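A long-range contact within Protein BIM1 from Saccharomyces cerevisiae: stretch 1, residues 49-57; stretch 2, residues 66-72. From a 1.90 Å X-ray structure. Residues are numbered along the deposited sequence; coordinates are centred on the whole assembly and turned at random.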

# COMPACT_ATOMS: atom_id res chain seq x y z
N ASP A 49 -8.29 7.18 -6.89
CA ASP A 49 -9.64 6.65 -7.09
C ASP A 49 -9.88 5.35 -6.32
O ASP A 49 -10.77 4.58 -6.66
CB ASP A 49 -9.92 6.44 -8.59
CG ASP A 49 -9.09 5.33 -9.21
OD1 ASP A 49 -8.18 4.80 -8.55
OD2 ASP A 49 -9.37 4.98 -10.38
N LEU A 50 -9.08 5.14 -5.28
CA LEU A 50 -9.21 3.96 -4.43
C LEU A 50 -10.34 4.19 -3.42
O LEU A 50 -10.55 5.31 -2.96
CB LEU A 50 -7.91 3.71 -3.66
CG LEU A 50 -6.72 3.04 -4.34
CD1 LEU A 50 -7.00 1.55 -4.47
CD2 LEU A 50 -6.44 3.68 -5.71
N PRO A 51 -11.08 3.13 -3.08
CA PRO A 51 -12.18 3.22 -2.11
C PRO A 51 -11.59 3.19 -0.71
O PRO A 51 -11.73 2.22 0.03
CB PRO A 51 -13.01 1.98 -2.43
CG PRO A 51 -11.97 0.99 -2.85
CD PRO A 51 -11.07 1.81 -3.74
N MSE A 52 -10.91 4.27 -0.35
CA MSE A 52 -10.25 4.38 0.94
C MSE A 52 -11.12 4.08 2.15
O MSE A 52 -10.65 3.47 3.10
CB MSE A 52 -9.59 5.75 1.08
CG MSE A 52 -8.40 5.97 0.14
SE MSE A 52 -6.96 4.65 0.34
CE MSE A 52 -6.41 5.11 2.14
N ASN A 53 -12.39 4.50 2.11
CA ASN A 53 -13.28 4.25 3.24
C ASN A 53 -13.46 2.76 3.49
O ASN A 53 -13.78 2.34 4.61
CB ASN A 53 -14.67 4.84 3.00
CG ASN A 53 -14.66 6.34 2.84
OD1 ASN A 53 -13.73 7.03 3.26
ND2 ASN A 53 -15.73 6.87 2.26
N ARG A 54 -13.25 1.95 2.46
CA ARG A 54 -13.44 0.51 2.58
C ARG A 54 -12.16 -0.28 2.82
O ARG A 54 -12.20 -1.50 3.04
CB ARG A 54 -14.20 0.01 1.34
CG ARG A 54 -15.65 0.52 1.31
CD ARG A 54 -16.30 0.32 -0.05
NE ARG A 54 -16.37 1.57 -0.80
CZ ARG A 54 -16.36 1.65 -2.13
NH1 ARG A 54 -16.28 0.55 -2.86
NH2 ARG A 54 -16.42 2.84 -2.72
N VAL A 55 -11.04 0.42 2.78
CA VAL A 55 -9.75 -0.20 3.04
C VAL A 55 -9.66 -0.30 4.56
O VAL A 55 -9.89 0.69 5.26
CB VAL A 55 -8.59 0.68 2.53
CG1 VAL A 55 -7.25 0.12 3.00
CG2 VAL A 55 -8.63 0.75 1.01
N LYS A 56 -9.37 -1.49 5.07
CA LYS A 56 -9.24 -1.69 6.51
C LYS A 56 -7.82 -1.26 6.84
O LYS A 56 -6.89 -2.08 6.88
CB LYS A 56 -9.45 -3.16 6.87
CG LYS A 56 -10.81 -3.70 6.43
CD LYS A 56 -11.95 -2.89 7.04
CE LYS A 56 -13.29 -3.24 6.44
NZ LYS A 56 -14.36 -2.31 6.90
N PHE A 57 -7.66 0.04 7.06
CA PHE A 57 -6.35 0.60 7.32
C PHE A 57 -5.63 0.10 8.56
O PHE A 57 -4.43 -0.17 8.52
CB PHE A 57 -6.41 2.12 7.35
CG PHE A 57 -5.17 2.77 6.86
CD1 PHE A 57 -4.89 2.79 5.50
CD2 PHE A 57 -4.22 3.25 7.75
CE1 PHE A 57 -3.68 3.28 5.03
CE2 PHE A 57 -3.00 3.74 7.30
CZ PHE A 57 -2.73 3.76 5.93
N GLN A 66 -7.46 -9.56 3.37
CA GLN A 66 -7.95 -10.09 2.11
C GLN A 66 -8.73 -9.04 1.33
O GLN A 66 -8.60 -8.94 0.10
CB GLN A 66 -8.83 -11.31 2.34
CG GLN A 66 -8.91 -12.24 1.13
CD GLN A 66 -7.62 -13.03 0.91
OE1 GLN A 66 -7.17 -13.76 1.79
NE2 GLN A 66 -7.02 -12.87 -0.26
N THR A 67 -9.53 -8.25 2.04
CA THR A 67 -10.33 -7.19 1.44
C THR A 67 -9.41 -6.12 0.87
O THR A 67 -9.66 -5.58 -0.21
CB THR A 67 -11.27 -6.55 2.48
OG1 THR A 67 -12.34 -7.46 2.78
CG2 THR A 67 -11.86 -5.25 1.94
N ASN A 68 -8.35 -5.80 1.61
CA ASN A 68 -7.41 -4.79 1.13
C ASN A 68 -6.76 -5.24 -0.16
O ASN A 68 -6.62 -4.46 -1.10
CB ASN A 68 -6.34 -4.51 2.19
CG ASN A 68 -6.91 -3.91 3.45
OD1 ASN A 68 -8.01 -3.34 3.43
ND2 ASN A 68 -6.17 -4.00 4.55
N TYR A 69 -6.38 -6.51 -0.22
CA TYR A 69 -5.75 -7.02 -1.42
C TYR A 69 -6.71 -7.10 -2.61
O TYR A 69 -6.29 -6.92 -3.75
CB TYR A 69 -5.11 -8.38 -1.14
CG TYR A 69 -3.80 -8.24 -0.42
CD1 TYR A 69 -3.67 -8.57 0.93
CD2 TYR A 69 -2.68 -7.72 -1.08
CE1 TYR A 69 -2.47 -8.37 1.61
CE2 TYR A 69 -1.48 -7.52 -0.41
CZ TYR A 69 -1.38 -7.84 0.93
OH TYR A 69 -0.19 -7.61 1.58
N LYS A 70 -7.99 -7.34 -2.36
CA LYS A 70 -8.93 -7.39 -3.47
C LYS A 70 -9.11 -5.96 -4.01
O LYS A 70 -9.28 -5.76 -5.22
CB LYS A 70 -10.25 -8.01 -3.02
CG LYS A 70 -10.09 -9.51 -2.79
CD LYS A 70 -11.38 -10.22 -2.44
CE LYS A 70 -11.13 -11.73 -2.35
NZ LYS A 70 -12.31 -12.49 -1.84
N ILE A 71 -9.04 -4.98 -3.12
CA ILE A 71 -9.15 -3.58 -3.51
C ILE A 71 -7.90 -3.21 -4.31
O ILE A 71 -7.99 -2.52 -5.32
CB ILE A 71 -9.27 -2.66 -2.27
CG1 ILE A 71 -10.67 -2.79 -1.65
CG2 ILE A 71 -9.00 -1.20 -2.67
CD1 ILE A 71 -10.82 -2.13 -0.27
N LEU A 72 -6.74 -3.68 -3.85
CA LEU A 72 -5.48 -3.40 -4.54
C LEU A 72 -5.49 -4.06 -5.92
O LEU A 72 -5.11 -3.44 -6.92
CB LEU A 72 -4.29 -3.94 -3.73
CG LEU A 72 -2.90 -3.60 -4.26
CD1 LEU A 72 -2.64 -2.12 -4.08
CD2 LEU A 72 -1.83 -4.41 -3.52

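Stretch 2 is a run of helix, residues 66 to 72, that extends beyond both ends of the segment. Its regular pattern is set by backbone hydrogen bonds from Lys 70 N to Gln 66 O (3.0 Å), Ile 71 N to Thr 67 O (3.0 Å) and Leu 72 N to Asn 68 O (2.9 Å). Stretch 1 is less regular: a short 3-10 segment, residues 52 to 54, is flanked by loop or turn. Here Arg 54 N donates to Pro 51 O (2.9 Å) and Val 55 N to Met 52 O (3.1 Å), each bond spanning three residues. The two stretches come nearest, by CA positions, at Val 55 and Asn 68, whose CA atoms lie 5.5 Å apart. Just after the 3-10 segment, the amide and carbonyl of Lys 56 are met by the helix.

They are met by a single side chain. The carboxamide of Asn 68, with chi1 in the m well, bonds both polar groups of the Lys 56 backbone: Lys 56 N donates to Asn 68 OD1 at 2.8 Å, with an N-H...O angle of 148°, and Asn 68 ND2 donates to Lys 56 O at 3.1 Å and 157°. The amide thus acts as acceptor and donor toward one residue, much as a neighbouring strand would, and fixes the loop to the helix without calling on the lysine side chain, whose end leads away. Although the CA-to-CB bond of Asn 68 points sideways, its end comes nearer to the loop. Asn 68 OD1 also lies 3.6 Å from Val 55 CG1, so this buried polar group sits against an aliphatic neighbour.

One helical turn further on, Ile 71 points toward stretch 1 and supplies the apolar part of the contact, with 89 Å² covered, the largest share of any residue here. Ile 71 CG2 packs against Pro 51 CG at 3.7 Å and Leu 50 CD1 at 3.8 Å, while Ile 71 CD1 reaches Val 55 CG2 at 3.8 Å and comes within 3.6 Å of Arg 54 O. The isoleucine therefore bridges the residues before the 3-10 segment and the one after it. Thr 67, one turn back along the helix, also points toward the loop, and Thr 67 CG2 approaches Arg 54 O at 3.9 Å. Met 52, present as selenomethionine, and Phe 57 point away and take no part. In all, 323 Å² is buried, counting both sides.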